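Local coordinates for protein predicted ATPase involved in replication control, Cdc46/Mcm family (Methanopyrus kandleri AV19, PDB 3F8T) that probably binds ATP and single-stranded DNA, as a homolog of the MCM replicative helicases, and may act as a DNA helicase, at residues V242-Y247 / S252-H257; H257-L262 / I303-H308; L262-V267 / R401-A406. The protein carries 2 engineered substitutions. All coordinates share one frame; numbering follows the deposited sequence.

Contact 1: V242-Y247 / S252-H257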
loop_
_atom_site.group_PDB
_atom_site.type_symbol
_atom_site.label_atom_id
_atom_site.label_comp_id
_atom_site.label_asym_id
_atom_site.label_seq_id
_atom_site.Cartn_x
_atom_site.Cartn_y
_atom_site.Cartn_z
ATOM N N VAL A 242 4.999 6.486 14.585
ATOM C CA VAL A 242 6.020 6.232 15.615
ATOM C C VAL A 242 7.257 7.059 15.286
ATOM O O VAL A 242 7.711 7.077 14.141
ATOM C CB VAL A 242 6.376 4.708 15.727
ATOM C CG1 VAL A 242 7.476 4.467 16.760
ATOM C CG2 VAL A 242 5.140 3.865 16.124
ATOM N N LEU A 243 7.785 7.753 16.293
ATOM C CA LEU A 243 9.035 8.490 16.156
ATOM C C LEU A 243 10.123 7.776 16.956
ATOM O O LEU A 243 9.986 7.618 18.166
ATOM C CB LEU A 243 8.871 9.915 16.693
ATOM C CG LEU A 243 10.128 10.813 16.747
ATOM C CD1 LEU A 243 10.784 10.933 15.374
ATOM C CD2 LEU A 243 9.760 12.191 17.312
ATOM N N LEU A 244 11.176 7.349 16.269
ATOM C CA LEU A 244 12.381 6.821 16.913
ATOM C C LEU A 244 13.321 7.960 17.247
ATOM O O LEU A 244 13.692 8.745 16.366
ATOM C CB LEU A 244 13.111 5.884 15.969
ATOM C CG LEU A 244 12.533 4.572 15.483
ATOM C CD1 LEU A 244 13.679 3.762 14.901
ATOM C CD2 LEU A 244 11.863 3.810 16.616
ATOM N N ALA A 245 13.715 8.064 18.517
ATOM C CA ALA A 245 14.678 9.077 18.906
ATOM C C ALA A 245 15.962 8.412 19.397
ATOM O O ALA A 245 16.003 7.871 20.504
ATOM C CB ALA A 245 14.091 9.982 19.966
ATOM N N GLY A 246 16.989 8.424 18.551
ATOM C CA GLY A 246 18.294 7.849 18.901
ATOM C C GLY A 246 19.388 8.301 17.958
ATOM O O GLY A 246 19.182 9.202 17.140
ATOM N N TYR A 247 20.560 7.671 18.077
ATOM C CA TYR A 247 21.704 7.964 17.205
ATOM C C TYR A 247 21.387 7.591 15.764
ATOM O O TYR A 247 20.677 6.607 15.539
ATOM C CB TYR A 247 22.938 7.189 17.682
ATOM C CG TYR A 247 23.632 7.806 18.874
ATOM C CD1 TYR A 247 23.062 7.751 20.142
ATOM C CD2 TYR A 247 24.878 8.425 18.734
ATOM C CE1 TYR A 247 23.695 8.311 21.250
ATOM C CE2 TYR A 247 25.526 8.994 19.837
ATOM C CZ TYR A 247 24.922 8.931 21.090
ATOM O OH TYR A 247 25.541 9.479 22.187
ATOM N N SER A 252 18.692 4.535 11.387
ATOM C CA SER A 252 18.622 4.281 9.947
ATOM C C SER A 252 18.569 2.790 9.636
ATOM O O SER A 252 17.829 2.366 8.761
ATOM C CB SER A 252 19.786 4.923 9.184
ATOM O OG SER A 252 19.722 6.334 9.273
ATOM N N GLU A 253 19.380 2.005 10.340
ATOM C CA GLU A 253 19.377 0.556 10.148
ATOM C C GLU A 253 17.981 -0.002 10.441
ATOM O O GLU A 253 17.505 -0.849 9.706
ATOM C CB GLU A 253 20.419 -0.108 11.053
ATOM C CG GLU A 253 20.592 -1.612 10.814
ATOM C CD GLU A 253 19.505 -2.461 11.448
ATOM O OE1 GLU A 253 18.878 -2.011 12.434
ATOM O OE2 GLU A 253 19.274 -3.592 10.958
ATOM N N ILE A 254 17.351 0.466 11.512
ATOM C CA ILE A 254 15.999 0.010 11.874
ATOM C C ILE A 254 14.976 0.343 10.747
ATOM O O ILE A 254 14.285 -0.547 10.242
ATOM C CB ILE A 254 15.573 0.530 13.256
ATOM C CG1 ILE A 254 16.436 -0.145 14.339
ATOM C CG2 ILE A 254 14.088 0.198 13.541
ATOM C CD1 ILE A 254 16.405 0.532 15.695
ATOM N N LEU A 255 14.927 1.609 10.334
ATOM C CA LEU A 255 13.996 2.028 9.267
ATOM C C LEU A 255 14.194 1.212 7.992
ATOM O O LEU A 255 13.225 0.727 7.399
ATOM C CB LEU A 255 14.161 3.534 8.974
ATOM C CG LEU A 255 13.323 4.533 9.776
ATOM C CD1 LEU A 255 13.515 4.386 11.274
ATOM C CD2 LEU A 255 13.628 5.981 9.340
ATOM N N HIS A 256 15.451 1.054 7.570
ATOM C CA HIS A 256 15.764 0.273 6.369
ATOM C C HIS A 256 15.376 -1.194 6.539
ATOM O O HIS A 256 14.845 -1.814 5.615
ATOM C CB HIS A 256 17.253 0.365 6.030
ATOM C CG HIS A 256 17.642 1.631 5.327
ATOM N ND1 HIS A 256 17.121 1.993 4.104
ATOM C CD2 HIS A 256 18.533 2.594 5.656
ATOM C CE1 HIS A 256 17.651 3.142 3.723
ATOM N NE2 HIS A 256 18.518 3.523 4.643
ATOM N N HIS A 257 15.662 -1.737 7.726
ATOM C CA HIS A 257 15.314 -3.118 8.055
ATOM C C HIS A 257 13.801 -3.379 7.925
ATOM O O HIS A 257 13.365 -4.310 7.212
ATOM C CB HIS A 257 15.816 -3.473 9.458
ATOM C CG HIS A 257 15.475 -4.870 9.876
ATOM N ND1 HIS A 257 15.607 -5.949 9.025
ATOM C CD2 HIS A 257 14.998 -5.359 11.040
ATOM C CE1 HIS A 257 15.227 -7.048 9.655
ATOM N NE2 HIS A 257 14.856 -6.717 10.880
#
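Leu244, near the end of strand 242-245, pushes one methyl between Ile254 and Leu255 on the helix that follows, at the strand-loop-helix unit where the AAA+ P-loop NTPase fold carries its Walker A loop. The strand lies inside the parallel sheet of order 2-3-4-1-5, and the chain passes through Gly246 and Tyr247, which stands at the N-cap position of helix 248-261. The contact is apolar and made by three side chains, with the CA atoms of Leu244 and Leu255 still 9.2 Å apart, so the branches bridge the gap. In Leu244, CG lies beside the backbone N and CD1 continues away from CA in an extended line (chi2 -164°); this outstretched methyl does all the touching. It ends 3.7 Å from CD1 of Leu255, and the two leucines run past each other in opposite senses. Leu255 offers that methyl by folding it back beside CA (chi2 56°), while its other branch, CD2, is extended and goes to Asp307 on strand 303-307. CD1 thus serves strand 242-245 and CD2 strand 303-307. Ile254 comes in aslant, presenting its short branch CG2 to the same leucine methyl. Leu225 of helix 219-229 touches both Leu244 and Ile254, and Leu343 of strand 341-346 packs on Leu255, so the methyls are enclosed in the core between sheet and helices. Beside the apolar patch, Ser252 OG is hydrogen-bonded to Asp307 OD2. Ser252 appears to occupy the place of the Walker A lysine of MCM helicases, consistent with a degenerate nucleotide loop. Leu244 CD1 lies 3.8 Å from Ile254 CG2 and 4.1 Å from Ile254 CB, touching the root of that branch as well as its methyl.

Contact 2: H257-L262 / I303-H308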
loop_
_atom_site.group_PDB
_atom_site.type_symbol
_atom_site.label_atom_id
_atom_site.label_comp_id
_atom_site.label_asym_id
_atom_site.label_seq_id
_atom_site.Cartn_x
_atom_site.Cartn_y
_atom_site.Cartn_z
ATOM N N HIS A 257 15.662 -1.737 7.726
ATOM C CA HIS A 257 15.314 -3.118 8.055
ATOM C C HIS A 257 13.801 -3.379 7.925
ATOM O O HIS A 257 13.365 -4.310 7.212
ATOM C CB HIS A 257 15.816 -3.473 9.458
ATOM C CG HIS A 257 15.475 -4.870 9.876
ATOM N ND1 HIS A 257 15.607 -5.949 9.025
ATOM C CD2 HIS A 257 14.998 -5.359 11.040
ATOM C CE1 HIS A 257 15.227 -7.048 9.655
ATOM N NE2 HIS A 257 14.856 -6.717 10.880
ATOM N N VAL A 258 13.010 -2.530 8.574
ATOM C CA VAL A 258 11.550 -2.656 8.529
ATOM C C VAL A 258 11.042 -2.604 7.080
ATOM O O VAL A 258 10.292 -3.477 6.641
ATOM C CB VAL A 258 10.838 -1.578 9.403
ATOM C CG1 VAL A 258 9.343 -1.554 9.074
ATOM C CG2 VAL A 258 11.063 -1.843 10.899
ATOM N N LEU A 259 11.466 -1.592 6.336
ATOM C CA LEU A 259 11.035 -1.447 4.946
ATOM C C LEU A 259 11.517 -2.547 4.022
ATOM O O LEU A 259 10.810 -2.943 3.094
ATOM C CB LEU A 259 11.525 -0.126 4.394
ATOM C CG LEU A 259 10.660 1.092 4.629
ATOM C CD1 LEU A 259 11.277 2.131 3.760
ATOM C CD2 LEU A 259 9.246 0.870 4.183
ATOM N N ASP A 260 12.735 -3.025 4.241
ATOM C CA ASP A 260 13.309 -3.999 3.318
ATOM C C ASP A 260 12.746 -5.371 3.515
ATOM O O ASP A 260 12.597 -6.096 2.551
ATOM C CB ASP A 260 14.829 -4.079 3.464
ATOM C CG ASP A 260 15.527 -2.832 2.953
ATOM O OD1 ASP A 260 14.864 -1.943 2.360
ATOM O OD2 ASP A 260 16.736 -2.730 3.194
ATOM N N HIS A 261 12.446 -5.726 4.759
ATOM C CA HIS A 261 12.205 -7.116 5.123
ATOM C C HIS A 261 10.836 -7.433 5.661
ATOM O O HIS A 261 10.456 -8.599 5.709
ATOM C CB HIS A 261 13.241 -7.557 6.163
ATOM C CG HIS A 261 14.649 -7.388 5.698
ATOM N ND1 HIS A 261 15.129 -8.005 4.564
ATOM C CD2 HIS A 261 15.677 -6.667 6.202
ATOM C CE1 HIS A 261 16.393 -7.663 4.384
ATOM N NE2 HIS A 261 16.750 -6.855 5.365
ATOM N N LEU A 262 10.095 -6.410 6.086
ATOM C CA LEU A 262 8.846 -6.670 6.789
ATOM C C LEU A 262 7.648 -5.915 6.248
ATOM O O LEU A 262 6.547 -6.471 6.206
ATOM C CB LEU A 262 8.999 -6.390 8.288
ATOM C CG LEU A 262 9.812 -7.456 9.024
ATOM C CD1 LEU A 262 10.107 -6.983 10.425
ATOM C CD2 LEU A 262 9.066 -8.791 9.026
ATOM N N ILE A 303 4.284 1.591 4.971
ATOM C CA ILE A 303 5.098 2.378 5.894
ATOM C C ILE A 303 5.803 3.483 5.129
ATOM O O ILE A 303 6.460 3.224 4.128
ATOM C CB ILE A 303 6.170 1.501 6.599
ATOM C CG1 ILE A 303 5.513 0.373 7.427
ATOM C CG2 ILE A 303 7.147 2.372 7.421
ATOM C CD1 ILE A 303 4.949 0.830 8.779
ATOM N N LEU A 304 5.674 4.710 5.615
ATOM C CA LEU A 304 6.543 5.783 5.145
ATOM C C LEU A 304 7.670 5.992 6.164
ATOM O O LEU A 304 7.444 6.522 7.262
ATOM C CB LEU A 304 5.764 7.077 4.894
ATOM C CG LEU A 304 6.645 8.277 4.500
ATOM C CD1 LEU A 304 7.158 8.143 3.081
ATOM C CD2 LEU A 304 5.863 9.573 4.698
ATOM N N ALA A 305 8.880 5.575 5.793
ATOM C CA ALA A 305 10.028 5.732 6.690
ATOM C C ALA A 305 10.673 7.088 6.443
ATOM O O ALA A 305 11.211 7.342 5.357
ATOM C CB ALA A 305 11.035 4.593 6.491
ATOM N N VAL A 306 10.593 7.960 7.441
ATOM C CA VAL A 306 11.043 9.349 7.293
ATOM C C VAL A 306 12.258 9.544 8.184
ATOM O O VAL A 306 12.119 9.800 9.376
ATOM C CB VAL A 306 9.942 10.369 7.667
ATOM C CG1 VAL A 306 10.457 11.798 7.450
ATOM C CG2 VAL A 306 8.692 10.149 6.809
ATOM N N ASP A 307 13.439 9.398 7.593
ATOM C CA ASP A 307 14.693 9.424 8.362
ATOM C C ASP A 307 15.181 10.868 8.483
ATOM O O ASP A 307 14.898 11.705 7.617
ATOM C CB ASP A 307 15.755 8.566 7.672
ATOM C CG ASP A 307 16.827 8.019 8.644
ATOM O OD1 ASP A 307 16.811 8.327 9.849
ATOM O OD2 ASP A 307 17.676 7.241 8.167
ATOM N N HIS A 308 15.911 11.147 9.559
ATOM C CA HIS A 308 16.491 12.472 9.812
ATOM C C HIS A 308 15.462 13.601 9.848
ATOM O O HIS A 308 15.564 14.581 9.093
ATOM C CB HIS A 308 17.609 12.761 8.802
ATOM C CG HIS A 308 18.582 11.629 8.675
ATOM N ND1 HIS A 308 19.467 11.300 9.675
ATOM C CD2 HIS A 308 18.770 10.719 7.691
ATOM C CE1 HIS A 308 20.183 10.253 9.299
ATOM N NE2 HIS A 308 19.770 9.874 8.105
#
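Leu259, in the last turn of helix 248-261, lays its two methyls against Ile303 and Ala305 of strand 303-307. Its CB makes no close approach to the strand and serves to carry the branch point forward. CG is the first atom to meet it, 4.0 Å from Ala305 CB. From there CD1 continues in an extended line from CA (chi2 -170°) and reaches the same alanine methyl at 3.7 Å. CD2 turns the other way along the strand and rests 3.6 Å from the carbonyl O of Ile303, with the Ile303 CB at 4.0 Å. The fork thus straddles two alternate residues, Ile303 and Ala305, that share one strand face and point toward the helix, while Leu304 between them points away. Its tips also reach the neighbouring edge strand, CD1 packing on the Val267 backbone and CD2 on Gly266 CA. Ile303 also packs on Leu229 of helix 219-229. Replacing Leu259 by an alanine would probably open a gap over Ala305 and the Ile303 carbonyl and weaken the seating of this helix turn on the sheet. Farther along the strand, Asp307 OD2 is hydrogen-bonded to Tyr268 OH. The geometry is that of a beta-alpha-beta crossover in a P-loop NTPase: the helix joins strand 242-245 to strand 266-270 and spans strands 341-346 and 303-307, the latter with a hydrophobic run that, followed by Asp307 and His308, is consistent with a Walker B position.

Contact 3: L262-V267 / R401-A406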
loop_
_atom_site.group_PDB
_atom_site.type_symbol
_atom_site.label_atom_id
_atom_site.label_comp_id
_atom_site.label_asym_id
_atom_site.label_seq_id
_atom_site.Cartn_x
_atom_site.Cartn_y
_atom_site.Cartn_z
ATOM N N LEU A 262 10.095 -6.410 6.086
ATOM C CA LEU A 262 8.846 -6.670 6.789
ATOM C C LEU A 262 7.648 -5.915 6.248
ATOM O O LEU A 262 6.547 -6.471 6.206
ATOM C CB LEU A 262 8.999 -6.390 8.288
ATOM C CG LEU A 262 9.812 -7.456 9.024
ATOM C CD1 LEU A 262 10.107 -6.983 10.425
ATOM C CD2 LEU A 262 9.066 -8.791 9.026
ATOM N N ALA A 263 7.850 -4.664 5.844
ATOM C CA ALA A 263 6.716 -3.816 5.434
ATOM C C ALA A 263 5.948 -4.400 4.229
ATOM O O ALA A 263 6.568 -4.913 3.290
ATOM C CB ALA A 263 7.193 -2.392 5.139
ATOM N N PRO A 264 4.593 -4.315 4.250
ATOM C CA PRO A 264 3.745 -4.791 3.142
ATOM C C PRO A 264 3.927 -3.961 1.869
ATOM O O PRO A 264 3.676 -4.446 0.744
ATOM C CB PRO A 264 2.325 -4.620 3.690
ATOM C CG PRO A 264 2.425 -3.564 4.730
ATOM C CD PRO A 264 3.788 -3.784 5.368
ATOM N N ARG A 265 4.390 -2.727 2.078
ATOM C CA ARG A 265 4.579 -1.723 1.045
ATOM C C ARG A 265 5.241 -0.531 1.739
ATOM O O ARG A 265 5.040 -0.311 2.943
ATOM C CB ARG A 265 3.221 -1.294 0.477
ATOM C CG ARG A 265 3.296 -0.128 -0.488
ATOM C CD ARG A 265 2.022 -0.041 -1.331
ATOM N NE ARG A 265 1.918 1.270 -1.957
ATOM C CZ ARG A 265 0.900 1.681 -2.712
ATOM N NH1 ARG A 265 -0.128 0.879 -2.943
ATOM N NH2 ARG A 265 0.913 2.918 -3.208
ATOM N N GLY A 266 6.016 0.259 1.017
ATOM C CA GLY A 266 6.582 1.420 1.702
ATOM C C GLY A 266 7.636 2.151 0.914
ATOM O O GLY A 266 8.038 1.692 -0.163
ATOM N N VAL A 267 8.081 3.280 1.474
ATOM C CA VAL A 267 9.114 4.110 0.870
ATOM C C VAL A 267 9.984 4.655 1.971
ATOM O O VAL A 267 9.485 5.093 3.021
ATOM C CB VAL A 267 8.528 5.339 0.089
ATOM C CG1 VAL A 267 9.648 6.117 -0.610
ATOM C CG2 VAL A 267 7.473 4.885 -0.910
ATOM N N ARG A 401 4.541 -12.484 4.875
ATOM C CA ARG A 401 3.301 -13.063 4.333
ATOM C C ARG A 401 2.181 -13.158 5.380
ATOM O O ARG A 401 1.016 -12.909 5.057
ATOM C CB ARG A 401 3.568 -14.422 3.682
ATOM C CG ARG A 401 4.244 -14.300 2.333
ATOM C CD ARG A 401 4.673 -15.667 1.834
ATOM N NE ARG A 401 3.522 -16.477 1.467
ATOM C CZ ARG A 401 2.889 -16.405 0.299
ATOM N NH1 ARG A 401 3.290 -15.554 -0.644
ATOM N NH2 ARG A 401 1.854 -17.201 0.079
ATOM N N TYR A 402 2.530 -13.494 6.620
ATOM C CA TYR A 402 1.569 -13.491 7.728
ATOM C C TYR A 402 0.984 -12.096 7.927
ATOM O O TYR A 402 -0.215 -11.958 8.116
ATOM C CB TYR A 402 2.266 -13.910 9.019
ATOM C CG TYR A 402 1.414 -13.980 10.271
ATOM C CD1 TYR A 402 0.701 -15.129 10.575
ATOM C CD2 TYR A 402 1.390 -12.930 11.191
ATOM C CE1 TYR A 402 -0.055 -15.224 11.725
ATOM C CE2 TYR A 402 0.644 -13.009 12.359
ATOM C CZ TYR A 402 -0.079 -14.162 12.624
ATOM O OH TYR A 402 -0.802 -14.280 13.785
ATOM N N LEU A 403 1.842 -11.076 7.893
ATOM C CA LEU A 403 1.380 -9.690 8.057
ATOM C C LEU A 403 0.396 -9.321 6.960
ATOM O O LEU A 403 -0.696 -8.817 7.227
ATOM C CB LEU A 403 2.561 -8.722 8.031
ATOM C CG LEU A 403 2.278 -7.212 8.022
ATOM C CD1 LEU A 403 1.485 -6.759 9.259
ATOM C CD2 LEU A 403 3.608 -6.470 7.937
ATOM N N LEU A 404 0.785 -9.588 5.721
ATOM C CA LEU A 404 -0.061 -9.304 4.563
ATOM C C LEU A 404 -1.425 -9.961 4.707
ATOM O O LEU A 404 -2.484 -9.355 4.395
ATOM C CB LEU A 404 0.624 -9.815 3.288
ATOM C CG LEU A 404 1.749 -8.956 2.706
ATOM C CD1 LEU A 404 2.414 -9.694 1.556
ATOM C CD2 LEU A 404 1.218 -7.611 2.218
ATOM N N TYR A 405 -1.386 -11.219 5.126
ATOM C CA TYR A 405 -2.585 -12.000 5.363
ATOM C C TYR A 405 -3.451 -11.350 6.456
ATOM O O TYR A 405 -4.660 -11.085 6.258
ATOM C CB TYR A 405 -2.188 -13.429 5.737
ATOM C CG TYR A 405 -3.359 -14.358 5.923
ATOM C CD1 TYR A 405 -4.064 -14.855 4.828
ATOM C CD2 TYR A 405 -3.759 -14.746 7.196
ATOM C CE1 TYR A 405 -5.152 -15.712 5.011
ATOM C CE2 TYR A 405 -4.833 -15.593 7.386
ATOM C CZ TYR A 405 -5.513 -16.072 6.296
ATOM O OH TYR A 405 -6.577 -16.906 6.496
ATOM N N ALA A 406 -2.829 -11.067 7.596
ATOM C CA ALA A 406 -3.533 -10.506 8.756
ATOM C C ALA A 406 -4.243 -9.184 8.427
ATOM O O ALA A 406 -5.390 -8.972 8.838
ATOM C CB ALA A 406 -2.539 -10.310 9.931
#
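Leu403 has its CG anti to the backbone N (chi1 173°) and Leu404 has its CG beside the N (chi1 -78°), and these unlike torsions turn two adjacent leucines, which leave helix 396-409 in different directions, onto the same Pro264. In Leu403 the branch that extends from CA is CD2. It crosses the proline ring obliquely and stops 3.7 Å from Pro264 CD. The same methyl lies 3.4 Å from the carbonyl O of Leu262, two residues earlier, so it fits against both the backbone and the ring of the turn. Leu404 uses its folded branch: with CD1 extended (chi2 173°), CD2 swings back and comes to 3.5 Å from Pro264 CB, with Pro264 CA at 3.9 Å. The ring is therefore held at CD by one leucine and at CB by the next, and Ile407, one turn on along the helix, touches it as well. The backbones are close here, the CA atoms of Pro264 and Leu404 standing 6.1 Å apart, which suits the compact proline. The side chain of Leu262 packs on Tyr396 and Leu399 of the same helix, lengthening the apolar strip. Past the proline, the Arg265 guanidinium group is gripped by three backbone carbonyls, those of Leu298, Pro182 and Gly158. Gly266 then starts strand 266-270 with backbone angles that would bring a CB too close to the carbonyl O of Arg265, and so suit glycine. The contact joins the connection into the edge strand of the P-loop core to the first helix of the AAA lid family region, an interface characteristic of the two-part AAA+ module.

All three contacts are apolar and buried; only Leu259 of contact 2 is partly exposed. Contacts 1 and 2 use successive turns of helix 248-261 on two strands of the parallel sheet, their centres 8 Å apart, and Ser252 joins them through Asp307. Contact 3 takes up where this helix ends, sharing Leu262 with contact 2, but turns from the sheet to a helix of the lid region. In contacts 1 and 2 leucine branches reach across to a strand face; in contact 3 a rigid proline meets two leucines with closer backbones. Contacts 2 and 3 are also joined by strand pairing, Ala305 N with Val267 O.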